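Local coordinates for activator of Hsp90 ATPase homologue 1/2-like C-terminal domain-containing protein (Rhodobacter sphaeroides, PDB 3PU2) that is of unknown function but belongs to the AHA1 family and has the helix-grip fold of the SRPBCC superfamily, members of which often bind hydrophobic ligands, at residues T13-R19 with E118-D124; P25-W29 with A83-L89; G46-C52 with R63-P69; W41-R45 with M143-H149. All coordinates share one frame. Residues are numbered along the deposited sequence.

Interaction 1. Residues T13-R19 with E118-D124; sequences TRLEFRR and ELAMAVD
The strongest side-chain link is a salt bridge, NH1 of Arg14 2.6 Å from OD1 of Asp124; Arg14 (t, t, t) reaches over Ala122, its NH2 3.3 Å from CB of Ala122. NE of Arg14 appears to add a weak hydrogen bond, part of a salt bridge, to OE2 of Glu16 (3.3 Å). Six backbone hydrogen bonds join the strands: Leu15 N to Val123 O 3.0 Å and Val123 N to Leu15 O 2.9 Å, Phe17 with Met121 at 2.8 Å each way between N and O, Arg19 N to Leu119 O 3.0 Å and Leu119 N to Arg19 O 2.8 Å. They run antiparallel at 168°, axes 4.7 Å apart, pairing 14-21 with 116-124 in the helix-grip sheet. Arg14-Asp124, Glu16-Ala122 and Arg18-Ala120, the non-hydrogen-bonded pairs (CA atoms 4.5 Å apart), share one face. Leu15, Phe17, Arg19, Leu119, Met121 and Val123 occupy the other, under helix 139-156, where Arg19 salt-bridges Asp151. Selenomethionine Met121 sets CE 4.2 Å from CD2 of Phe17 (chi1 m).

Interaction 2. Residues P25-W29 with A83-L89; sequences PEQLW and AEPPHRL
The first turn of helix 25-33 packs on the hairpin turn joining strands 73-84 and 88-93, at the ends of two inner strands of the helix-grip sheet. The main bump is Trp29 (chi1 t, chi2 -83°), pushed into a hollow formed by Ala83, Pro85, Pro86, Arg88 and Leu89. Pro85 roofs one face of the indole: its CA lies 3.8 Å from the six-membered ring centroid, 7° off the normal, a CH-pi contact, and its CB is 3.6 Å from CE2 of Trp29. Pro86, behind a cis peptide bond, fits beside the helix, its O 3.0 Å from CE3 and its CB 3.6 Å from CB of Trp29, its CG 4.4 Å from CB of Pro25; Trp29 and Pro86 have the nearest CA atoms (5.8 Å). A classic bulge, His87 and Arg88 both opposite Glu84, shapes the turn, and Arg88 NH2 bridges OE2 of Glu84 at 2.5 Å. Deep in the hollow, CH2 of Trp29 stands 3.7 Å from CD1 of Leu89 and 3.3 Å from O of Arg88.

Interaction 3. Residues G46-C52 with R63-P69; sequences GWPMTEC and RQVWTGP
Two consecutive residues, Thr50 and Glu51, share one partner: the carbonyl O of Val65 accepts from Thr50 N at 2.8 Å and Glu51 N at 3.3 Å. Thr50 has near-helical angles (-100/-21), and the register slips by one between Met49-Trp66 and Glu51-Val65. OG1 of Thr50 (chi1 p) comes 2.7 Å from OG1 of Thr67, a hydrogen bond of either direction. Around the bulge, Val65 N returns a bond to Glu51 O (3.0 Å) and Thr67 N reaches Pro48 O (3.2 Å). The strands run antiparallel at 165°, axes 4.6 Å apart. Selenomethionine Met49 (t, t, m) runs beside Trp66 (chi1 m), its CE 3.3 Å from CZ2 of Trp66 and its SE 5.2 Å obliquely from the five-membered ring centroid, a Met-aromatic contact; Trp66 NE1 is bound to Leu42 O. Past the strands, Gly68 CA lies 3.5 Å from the centroid of the six-membered ring of Trp47, a CH-pi contact over its face; a CB on Gly68 would clash with the indole, and Arg74 makes a cation-pi contact with Trp47. This is a beta hairpin interrupted by a classic beta bulge, with 49-54 as an outermost strand of the sheet.

Interaction 4. Residues W41-R45 with M143-H149; sequences WLFAR and MEEAYRH
The polar tie is a single hydrogen bond: ND1 of His149 (chi1 m) donates to the backbone O of Trp41 at 2.9 Å. Within the loop the same oxygen receives Phe43 N at 3.0 Å, closing an inverse gamma turn centred on Leu42 (-81/77). OE1 of Glu145 lies 3.7 Å from Arg45 N and 4.0 Å from Ala44 CA, not hydrogen-bonded. The rings of Phe43 (chi1 p) and His149 form an offset stack, planes at 9° and centroids 4.3 Å apart. Apolar packing adds most of the remaining contact. Trp41 (chi1 p, chi2 -87°) lies along the helix, its CZ3 3.9 Å from CD1 of Tyr147 and 4.2 Å from CE of selenomethionine Met143, its CE3 4.1 Å from CB of Ala146. Leu42 (t, p) puts CD1 3.9 Å from CE of Met143; the nearest CA atoms, of Trp41 and His149, are 4.9 Å apart. NE1 of Trp41 is held by Ala31 O. The arrangement docks the loop between helix 25-33 and strand 49-54 against the long C-terminal helix of a helix-grip fold.

In the fold
Interactions 1, 2 and 3 all reach the same antiparallel sheet, while interaction 4 brings the loop 41-45 to helix 139-156. Interactions 1 and 3 lie on opposite sides of the chain's centre, their own centres about 23 Å apart; interaction 2 is about 15 Å from interaction 1 and 24 Å from interaction 3, and interaction 4 about 16, 19 and 13 Å from interactions 1, 2 and 3, centre to centre. Along the chain, interactions 2 and 3 fall between the strands paired in interaction 1, whereas interaction 4 alternates its segments with those of 1 and 2. Arg19 packs on Tyr147 and makes a weak ion pair with Glu144. The helix thus meets strands 14-21 and 116-124 directly, and strand 61-67 through the loop it holds, where Leu42 O receives Trp66 NE1.

Interaction 1. Residues T13-R19 with E118-D124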
# COMPACT_ATOMS: atom_id res chain seq x y z
N THR A 13 4.56 -16.62 6.65
CA THR A 13 4.60 -16.07 5.30
C THR A 13 3.59 -14.94 5.15
O THR A 13 3.23 -14.60 4.03
CB THR A 13 4.26 -17.14 4.22
OG1 THR A 13 2.88 -17.51 4.33
CG2 THR A 13 5.14 -18.39 4.37
N ARG A 14 3.17 -14.36 6.26
CA ARG A 14 2.17 -13.29 6.21
C ARG A 14 2.50 -12.12 7.13
O ARG A 14 2.86 -12.33 8.29
CB ARG A 14 0.82 -13.90 6.59
CG ARG A 14 -0.37 -12.99 6.49
CD ARG A 14 -1.57 -13.64 7.16
NE ARG A 14 -2.78 -12.82 7.08
CZ ARG A 14 -3.45 -12.58 5.96
NH1 ARG A 14 -3.01 -13.10 4.82
NH2 ARG A 14 -4.55 -11.84 5.97
N LEU A 15 2.39 -10.89 6.63
CA LEU A 15 2.66 -9.70 7.43
C LEU A 15 1.40 -8.88 7.54
O LEU A 15 0.69 -8.68 6.55
CB LEU A 15 3.79 -8.86 6.83
CG LEU A 15 5.20 -9.35 7.16
CD1 LEU A 15 6.24 -8.57 6.36
CD2 LEU A 15 5.45 -9.21 8.64
N GLU A 16 1.11 -8.41 8.75
CA GLU A 16 -0.10 -7.63 8.98
C GLU A 16 0.21 -6.24 9.53
O GLU A 16 1.19 -6.05 10.25
CB GLU A 16 -1.00 -8.40 9.95
CG GLU A 16 -1.60 -9.69 9.36
CD GLU A 16 -2.12 -10.66 10.42
OE1 GLU A 16 -2.63 -10.21 11.47
OE2 GLU A 16 -2.03 -11.89 10.18
N PHE A 17 -0.62 -5.27 9.17
CA PHE A 17 -0.45 -3.89 9.63
C PHE A 17 -1.83 -3.28 9.79
O PHE A 17 -2.78 -3.68 9.10
CB PHE A 17 0.34 -3.06 8.61
CG PHE A 17 1.68 -3.63 8.25
CD1 PHE A 17 2.80 -3.36 9.01
CD2 PHE A 17 1.82 -4.46 7.14
CE1 PHE A 17 4.05 -3.89 8.68
CE2 PHE A 17 3.06 -5.01 6.80
CZ PHE A 17 4.18 -4.72 7.57
N ARG A 18 -1.95 -2.32 10.69
CA ARG A 18 -3.21 -1.63 10.94
C ARG A 18 -2.88 -0.18 11.26
O ARG A 18 -1.91 0.10 11.95
CB ARG A 18 -3.95 -2.27 12.11
CG ARG A 18 -4.33 -3.74 11.90
CD ARG A 18 -5.37 -4.21 12.90
NE ARG A 18 -4.85 -4.27 14.26
CZ ARG A 18 -5.58 -4.61 15.32
NH1 ARG A 18 -6.86 -4.93 15.18
NH2 ARG A 18 -5.02 -4.65 16.53
N ARG A 19 -3.70 0.74 10.77
CA ARG A 19 -3.46 2.15 11.01
C ARG A 19 -4.75 2.96 10.95
O ARG A 19 -5.60 2.72 10.10
CB ARG A 19 -2.46 2.66 9.98
CG ARG A 19 -2.30 4.18 9.90
CD ARG A 19 -1.21 4.73 10.83
NE ARG A 19 -0.55 5.86 10.17
CZ ARG A 19 -0.57 7.12 10.59
NH1 ARG A 19 -1.22 7.46 11.69
NH2 ARG A 19 0.07 8.04 9.88
N GLU A 118 -10.11 2.67 9.85
CA GLU A 118 -8.94 1.89 10.22
C GLU A 118 -8.58 1.07 8.99
O GLU A 118 -9.43 0.40 8.42
CB GLU A 118 -9.24 0.93 11.38
CG GLU A 118 -8.11 -0.06 11.61
CD GLU A 118 -8.35 -0.98 12.78
OE1 GLU A 118 -9.53 -1.18 13.13
OE2 GLU A 118 -7.36 -1.50 13.35
N LEU A 119 -7.31 1.15 8.58
CA LEU A 119 -6.85 0.40 7.42
C LEU A 119 -6.10 -0.83 7.88
O LEU A 119 -5.07 -0.73 8.55
CB LEU A 119 -5.92 1.24 6.55
CG LEU A 119 -5.24 0.53 5.37
CD1 LEU A 119 -6.29 0.02 4.40
CD2 LEU A 119 -4.31 1.47 4.64
N ALA A 120 -6.65 -1.99 7.53
CA ALA A 120 -6.01 -3.26 7.87
C ALA A 120 -5.39 -3.76 6.57
O ALA A 120 -6.07 -3.89 5.54
CB ALA A 120 -7.04 -4.25 8.38
N MSE A 121 -4.09 -4.03 6.61
CA MSE A 121 -3.36 -4.50 5.44
C MSE A 121 -2.59 -5.77 5.73
O MSE A 121 -1.99 -5.92 6.79
CB MSE A 121 -2.40 -3.41 4.96
CG MSE A 121 -1.47 -3.89 3.87
SE MSE A 121 -0.47 -2.48 3.02
CE MSE A 121 1.28 -3.28 3.13
N ALA A 122 -2.62 -6.70 4.78
CA ALA A 122 -1.92 -7.97 4.91
C ALA A 122 -1.21 -8.30 3.60
O ALA A 122 -1.73 -8.05 2.50
CB ALA A 122 -2.89 -9.06 5.24
N VAL A 123 -0.02 -8.89 3.72
CA VAL A 123 0.75 -9.26 2.55
C VAL A 123 1.16 -10.71 2.71
O VAL A 123 1.84 -11.06 3.66
CB VAL A 123 2.03 -8.37 2.44
CG1 VAL A 123 2.77 -8.68 1.16
CG2 VAL A 123 1.64 -6.92 2.46
N ASP A 124 0.70 -11.56 1.79
CA ASP A 124 1.05 -12.97 1.84
C ASP A 124 2.23 -13.14 0.90
O ASP A 124 2.17 -12.72 -0.26
CB ASP A 124 -0.10 -13.86 1.37
CG ASP A 124 -1.25 -13.91 2.35
OD1 ASP A 124 -1.00 -14.16 3.55
OD2 ASP A 124 -2.41 -13.71 1.91

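Interaction 2. Residues P25-W29 with A83-L89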
# COMPACT_ATOMS: atom_id res chain seq x y z
N PRO A 25 -14.24 6.24 5.06
CA PRO A 25 -13.71 5.22 4.16
C PRO A 25 -13.83 5.56 2.67
O PRO A 25 -13.04 5.10 1.86
CB PRO A 25 -14.49 3.96 4.56
CG PRO A 25 -15.74 4.50 5.18
CD PRO A 25 -15.23 5.67 5.98
N GLU A 26 -14.81 6.39 2.33
CA GLU A 26 -15.02 6.78 0.94
C GLU A 26 -13.87 7.66 0.47
O GLU A 26 -13.52 7.67 -0.72
CB GLU A 26 -16.33 7.56 0.79
CG GLU A 26 -17.62 6.76 1.01
CD GLU A 26 -17.74 6.17 2.40
OE1 GLU A 26 -17.13 6.73 3.35
OE2 GLU A 26 -18.46 5.16 2.56
N GLN A 27 -13.30 8.42 1.39
CA GLN A 27 -12.21 9.32 1.06
C GLN A 27 -10.91 8.55 1.09
O GLN A 27 -10.02 8.79 0.29
CB GLN A 27 -12.12 10.46 2.06
CG GLN A 27 -13.38 11.28 2.20
CD GLN A 27 -13.27 12.27 3.33
OE1 GLN A 27 -13.02 11.90 4.48
NE2 GLN A 27 -13.44 13.56 3.02
N LEU A 28 -10.81 7.63 2.04
CA LEU A 28 -9.60 6.85 2.15
C LEU A 28 -9.43 5.95 0.93
O LEU A 28 -8.32 5.78 0.43
CB LEU A 28 -9.62 6.02 3.43
CG LEU A 28 -8.24 5.49 3.78
CD1 LEU A 28 -7.26 6.65 3.77
CD2 LEU A 28 -8.25 4.82 5.14
N TRP A 29 -10.53 5.38 0.46
CA TRP A 29 -10.49 4.51 -0.72
C TRP A 29 -10.06 5.31 -1.94
O TRP A 29 -9.33 4.80 -2.79
CB TRP A 29 -11.88 3.87 -0.95
CG TRP A 29 -12.02 3.06 -2.22
CD1 TRP A 29 -12.29 3.53 -3.48
CD2 TRP A 29 -11.86 1.65 -2.35
NE1 TRP A 29 -12.30 2.49 -4.39
CE2 TRP A 29 -12.04 1.33 -3.72
CE3 TRP A 29 -11.57 0.62 -1.45
CZ2 TRP A 29 -11.94 0.03 -4.20
CZ3 TRP A 29 -11.47 -0.67 -1.92
CH2 TRP A 29 -11.66 -0.96 -3.29
N ALA A 83 -12.46 -6.20 -6.03
CA ALA A 83 -12.64 -4.87 -5.46
C ALA A 83 -14.08 -4.54 -5.05
O ALA A 83 -14.98 -4.42 -5.89
CB ALA A 83 -12.13 -3.81 -6.45
N GLU A 84 -14.26 -4.38 -3.74
CA GLU A 84 -15.55 -4.06 -3.15
C GLU A 84 -15.52 -2.66 -2.51
O GLU A 84 -15.46 -2.53 -1.29
CB GLU A 84 -15.89 -5.11 -2.10
CG GLU A 84 -15.92 -6.53 -2.63
CD GLU A 84 -15.82 -7.58 -1.53
OE1 GLU A 84 -16.34 -7.34 -0.42
OE2 GLU A 84 -15.22 -8.65 -1.78
N PRO A 85 -15.56 -1.59 -3.33
CA PRO A 85 -15.53 -0.26 -2.70
C PRO A 85 -16.64 -0.02 -1.69
O PRO A 85 -17.80 -0.29 -1.97
CB PRO A 85 -15.58 0.72 -3.89
CG PRO A 85 -16.04 -0.12 -5.09
CD PRO A 85 -15.43 -1.49 -4.80
N PRO A 86 -16.29 0.52 -0.51
CA PRO A 86 -14.90 0.85 -0.20
C PRO A 86 -14.09 -0.01 0.78
O PRO A 86 -12.97 0.37 1.15
CB PRO A 86 -14.97 2.34 0.05
CG PRO A 86 -16.25 2.45 0.83
CD PRO A 86 -17.20 1.46 0.18
N HIS A 87 -14.59 -1.17 1.16
CA HIS A 87 -14.05 -1.92 2.28
C HIS A 87 -13.00 -2.96 1.98
O HIS A 87 -12.30 -3.42 2.89
CB HIS A 87 -15.16 -2.62 3.09
CG HIS A 87 -16.51 -2.57 2.45
ND1 HIS A 87 -17.42 -1.56 2.68
CD2 HIS A 87 -17.14 -3.44 1.61
CE1 HIS A 87 -18.54 -1.80 2.03
NE2 HIS A 87 -18.40 -2.94 1.37
N ARG A 88 -12.88 -3.35 0.73
CA ARG A 88 -11.91 -4.39 0.42
C ARG A 88 -11.33 -4.32 -0.97
O ARG A 88 -12.01 -3.97 -1.93
CB ARG A 88 -12.55 -5.75 0.65
CG ARG A 88 -11.56 -6.83 0.99
CD ARG A 88 -12.25 -8.12 1.41
NE ARG A 88 -13.00 -8.74 0.33
CZ ARG A 88 -13.09 -10.06 0.15
NH1 ARG A 88 -12.48 -10.88 0.99
NH2 ARG A 88 -13.80 -10.55 -0.86
N LEU A 89 -10.04 -4.63 -1.08
CA LEU A 89 -9.35 -4.64 -2.36
C LEU A 89 -8.21 -5.64 -2.22
O LEU A 89 -7.52 -5.69 -1.20
CB LEU A 89 -8.78 -3.27 -2.73
CG LEU A 89 -8.04 -3.25 -4.07
CD1 LEU A 89 -8.92 -2.67 -5.13
CD2 LEU A 89 -6.78 -2.41 -3.95

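Interaction 3. Residues G46-C52 with R63-P69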
# COMPACT_ATOMS: atom_id res chain seq x y z
N GLY A 46 13.12 11.02 -1.40
CA GLY A 46 13.95 11.11 -2.59
C GLY A 46 13.55 10.20 -3.74
O GLY A 46 14.31 10.04 -4.70
N TRP A 47 12.37 9.59 -3.66
CA TRP A 47 11.88 8.70 -4.70
C TRP A 47 10.41 8.99 -4.98
O TRP A 47 9.53 8.22 -4.59
CB TRP A 47 12.04 7.23 -4.29
CG TRP A 47 13.46 6.76 -4.16
CD1 TRP A 47 14.34 7.08 -3.17
CD2 TRP A 47 14.18 5.96 -5.10
NE1 TRP A 47 15.57 6.53 -3.43
CE2 TRP A 47 15.50 5.83 -4.61
CE3 TRP A 47 13.84 5.33 -6.30
CZ2 TRP A 47 16.50 5.11 -5.29
CZ3 TRP A 47 14.83 4.61 -6.98
CH2 TRP A 47 16.14 4.50 -6.46
N PRO A 48 10.12 10.12 -5.64
CA PRO A 48 8.75 10.51 -5.97
C PRO A 48 8.14 9.49 -6.94
O PRO A 48 8.86 8.77 -7.62
CB PRO A 48 8.93 11.88 -6.61
CG PRO A 48 10.27 11.77 -7.23
CD PRO A 48 11.06 11.13 -6.13
N MSE A 49 6.81 9.43 -6.98
CA MSE A 49 6.15 8.49 -7.88
C MSE A 49 6.01 9.17 -9.23
O MSE A 49 5.36 10.20 -9.34
CB MSE A 49 4.78 8.09 -7.35
CG MSE A 49 4.20 6.86 -8.02
SE MSE A 49 2.52 6.31 -7.29
CE MSE A 49 3.21 5.23 -5.86
N THR A 50 6.64 8.60 -10.25
CA THR A 50 6.61 9.19 -11.58
C THR A 50 5.61 8.55 -12.53
O THR A 50 5.21 9.18 -13.51
CB THR A 50 8.01 9.19 -12.22
OG1 THR A 50 8.66 7.94 -11.99
CG2 THR A 50 8.87 10.29 -11.62
N GLU A 51 5.19 7.31 -12.27
CA GLU A 51 4.18 6.66 -13.11
C GLU A 51 3.19 5.93 -12.22
O GLU A 51 3.58 5.19 -11.31
CB GLU A 51 4.79 5.65 -14.09
CG GLU A 51 3.83 5.31 -15.24
CD GLU A 51 4.27 4.10 -16.06
OE1 GLU A 51 5.49 3.95 -16.31
OE2 GLU A 51 3.38 3.31 -16.47
N CYS A 52 1.91 6.13 -12.48
CA CYS A 52 0.93 5.48 -11.65
C CYS A 52 -0.36 5.09 -12.35
O CYS A 52 -1.23 5.92 -12.62
CB CYS A 52 0.60 6.35 -10.44
SG CYS A 52 -0.37 5.46 -9.20
N ARG A 63 0.40 -0.47 -12.12
CA ARG A 63 1.76 -0.23 -12.58
C ARG A 63 2.28 1.01 -11.85
O ARG A 63 1.68 2.08 -11.97
CB ARG A 63 1.76 -0.03 -14.10
CG ARG A 63 3.12 0.31 -14.71
CD ARG A 63 4.21 -0.63 -14.22
NE ARG A 63 5.52 -0.27 -14.77
CZ ARG A 63 6.68 -0.83 -14.40
NH1 ARG A 63 6.70 -1.77 -13.46
NH2 ARG A 63 7.81 -0.45 -14.97
N GLN A 64 3.36 0.86 -11.09
CA GLN A 64 3.93 1.98 -10.34
C GLN A 64 5.44 2.10 -10.54
O GLN A 64 6.16 1.10 -10.56
CB GLN A 64 3.63 1.81 -8.84
CG GLN A 64 2.13 1.69 -8.57
CD GLN A 64 1.77 1.51 -7.10
OE1 GLN A 64 2.18 0.54 -6.46
NE2 GLN A 64 0.99 2.43 -6.57
N VAL A 65 5.90 3.34 -10.70
CA VAL A 65 7.33 3.59 -10.89
C VAL A 65 7.82 4.79 -10.10
O VAL A 65 7.28 5.88 -10.19
CB VAL A 65 7.71 3.83 -12.39
CG1 VAL A 65 9.25 4.04 -12.53
CG2 VAL A 65 7.26 2.63 -13.26
N TRP A 66 8.87 4.57 -9.34
CA TRP A 66 9.47 5.64 -8.56
C TRP A 66 10.84 5.93 -9.18
O TRP A 66 11.57 5.01 -9.58
CB TRP A 66 9.61 5.21 -7.11
CG TRP A 66 8.30 4.96 -6.44
CD1 TRP A 66 7.53 5.87 -5.77
CD2 TRP A 66 7.61 3.72 -6.35
NE1 TRP A 66 6.40 5.27 -5.26
CE2 TRP A 66 6.43 3.94 -5.60
CE3 TRP A 66 7.87 2.42 -6.83
CZ2 TRP A 66 5.52 2.92 -5.32
CZ3 TRP A 66 6.97 1.42 -6.55
CH2 TRP A 66 5.81 1.68 -5.80
N THR A 67 11.17 7.21 -9.26
CA THR A 67 12.45 7.62 -9.78
C THR A 67 13.21 8.31 -8.67
O THR A 67 12.74 9.28 -8.07
CB THR A 67 12.30 8.62 -10.91
OG1 THR A 67 11.32 8.14 -11.84
CG2 THR A 67 13.66 8.80 -11.59
N GLY A 68 14.41 7.80 -8.41
CA GLY A 68 15.23 8.38 -7.37
C GLY A 68 16.22 9.40 -7.89
O GLY A 68 16.15 9.80 -9.07
N PRO A 69 17.14 9.88 -7.04
CA PRO A 69 18.10 10.86 -7.53
C PRO A 69 18.99 10.08 -8.49
O PRO A 69 19.11 8.85 -8.38
CB PRO A 69 18.83 11.30 -6.26
CG PRO A 69 17.89 10.95 -5.16
CD PRO A 69 17.36 9.63 -5.61

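Interaction 4. Residues W41-R45 with M143-H149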
# COMPACT_ATOMS: atom_id res chain seq x y z
N TRP A 41 1.42 10.97 -1.82
CA TRP A 41 1.72 10.45 -0.48
C TRP A 41 2.50 9.14 -0.46
O TRP A 41 3.39 8.96 0.36
CB TRP A 41 0.44 10.26 0.34
CG TRP A 41 -0.46 9.18 -0.15
CD1 TRP A 41 -1.45 9.29 -1.10
CD2 TRP A 41 -0.47 7.82 0.29
NE1 TRP A 41 -2.07 8.08 -1.27
CE2 TRP A 41 -1.50 7.16 -0.43
CE3 TRP A 41 0.28 7.09 1.22
CZ2 TRP A 41 -1.78 5.80 -0.25
CZ3 TRP A 41 -0.01 5.73 1.40
CH2 TRP A 41 -1.03 5.11 0.66
N LEU A 42 2.16 8.23 -1.37
CA LEU A 42 2.83 6.93 -1.43
C LEU A 42 4.18 6.95 -2.15
O LEU A 42 4.31 6.51 -3.29
CB LEU A 42 1.92 5.91 -2.08
CG LEU A 42 2.50 4.51 -2.22
CD1 LEU A 42 2.94 3.97 -0.86
CD2 LEU A 42 1.45 3.61 -2.86
N PHE A 43 5.19 7.46 -1.46
CA PHE A 43 6.54 7.55 -1.98
C PHE A 43 7.51 7.63 -0.80
O PHE A 43 7.10 7.98 0.30
CB PHE A 43 6.68 8.81 -2.83
CG PHE A 43 6.52 10.07 -2.06
CD1 PHE A 43 7.63 10.72 -1.51
CD2 PHE A 43 5.25 10.61 -1.85
CE1 PHE A 43 7.48 11.90 -0.78
CE2 PHE A 43 5.09 11.81 -1.11
CZ PHE A 43 6.21 12.45 -0.57
N ALA A 44 8.77 7.29 -1.03
CA ALA A 44 9.76 7.37 0.04
C ALA A 44 10.63 8.61 -0.20
O ALA A 44 10.54 9.25 -1.25
CB ALA A 44 10.60 6.12 0.09
N ARG A 45 11.47 8.93 0.78
CA ARG A 45 12.37 10.08 0.72
C ARG A 45 13.31 10.06 -0.49
O ARG A 45 14.19 9.19 -0.61
CB ARG A 45 13.18 10.14 2.03
CG ARG A 45 13.70 11.52 2.43
CD ARG A 45 14.32 11.49 3.84
NE ARG A 45 15.42 10.53 3.96
CZ ARG A 45 16.58 10.62 3.31
NH1 ARG A 45 16.80 11.63 2.48
NH2 ARG A 45 17.52 9.69 3.49
N MSE A 143 6.67 2.60 5.28
CA MSE A 143 5.27 2.57 5.05
C MSE A 143 4.53 3.37 6.09
O MSE A 143 3.42 3.77 5.85
CB MSE A 143 4.81 1.13 4.97
CG MSE A 143 3.38 0.93 4.51
SE MSE A 143 3.14 0.84 2.75
CE MSE A 143 2.15 2.26 2.50
N GLU A 144 5.17 3.69 7.20
CA GLU A 144 4.65 4.65 8.17
C GLU A 144 4.97 6.06 7.70
O GLU A 144 4.17 6.98 7.85
CB GLU A 144 5.23 4.40 9.56
CG GLU A 144 4.77 5.40 10.64
CD GLU A 144 3.26 5.66 10.66
OE1 GLU A 144 2.47 4.71 10.47
OE2 GLU A 144 2.85 6.82 10.90
N GLU A 145 6.15 6.24 7.10
CA GLU A 145 6.52 7.55 6.60
C GLU A 145 5.49 7.94 5.53
O GLU A 145 5.13 9.11 5.39
CB GLU A 145 7.94 7.50 6.00
CG GLU A 145 8.40 8.79 5.33
CD GLU A 145 9.82 8.69 4.77
OE1 GLU A 145 10.09 7.76 3.97
OE2 GLU A 145 10.66 9.55 5.12
N ALA A 146 5.01 6.95 4.77
CA ALA A 146 4.04 7.22 3.73
C ALA A 146 2.69 7.58 4.34
O ALA A 146 2.06 8.56 3.91
CB ALA A 146 3.90 6.02 2.81
N TYR A 147 2.23 6.82 5.32
CA TYR A 147 0.95 7.12 5.95
C TYR A 147 0.98 8.52 6.55
O TYR A 147 -0.02 9.25 6.51
CB TYR A 147 0.60 6.08 7.00
CG TYR A 147 0.30 4.73 6.40
CD1 TYR A 147 -0.28 4.63 5.13
CD2 TYR A 147 0.61 3.55 7.08
CE1 TYR A 147 -0.55 3.39 4.57
CE2 TYR A 147 0.34 2.31 6.52
CZ TYR A 147 -0.24 2.24 5.27
OH TYR A 147 -0.50 1.02 4.72
N ARG A 148 2.13 8.90 7.09
CA ARG A 148 2.28 10.24 7.65
C ARG A 148 1.97 11.23 6.52
O ARG A 148 1.26 12.20 6.70
CB ARG A 148 3.70 10.44 8.18
CG ARG A 148 3.83 11.56 9.19
CD ARG A 148 5.16 11.50 9.92
NE ARG A 148 5.28 10.33 10.80
CZ ARG A 148 5.95 9.23 10.49
NH1 ARG A 148 6.57 9.12 9.32
NH2 ARG A 148 6.00 8.22 11.36
N HIS A 149 2.51 10.95 5.34
CA HIS A 149 2.26 11.79 4.17
C HIS A 149 0.76 11.86 3.91
O HIS A 149 0.21 12.93 3.63
CB HIS A 149 2.92 11.20 2.93
CG HIS A 149 4.41 11.24 2.96
ND1 HIS A 149 5.18 10.36 2.24
CD2 HIS A 149 5.26 12.07 3.60
CE1 HIS A 149 6.46 10.65 2.43
NE2 HIS A 149 6.53 11.68 3.25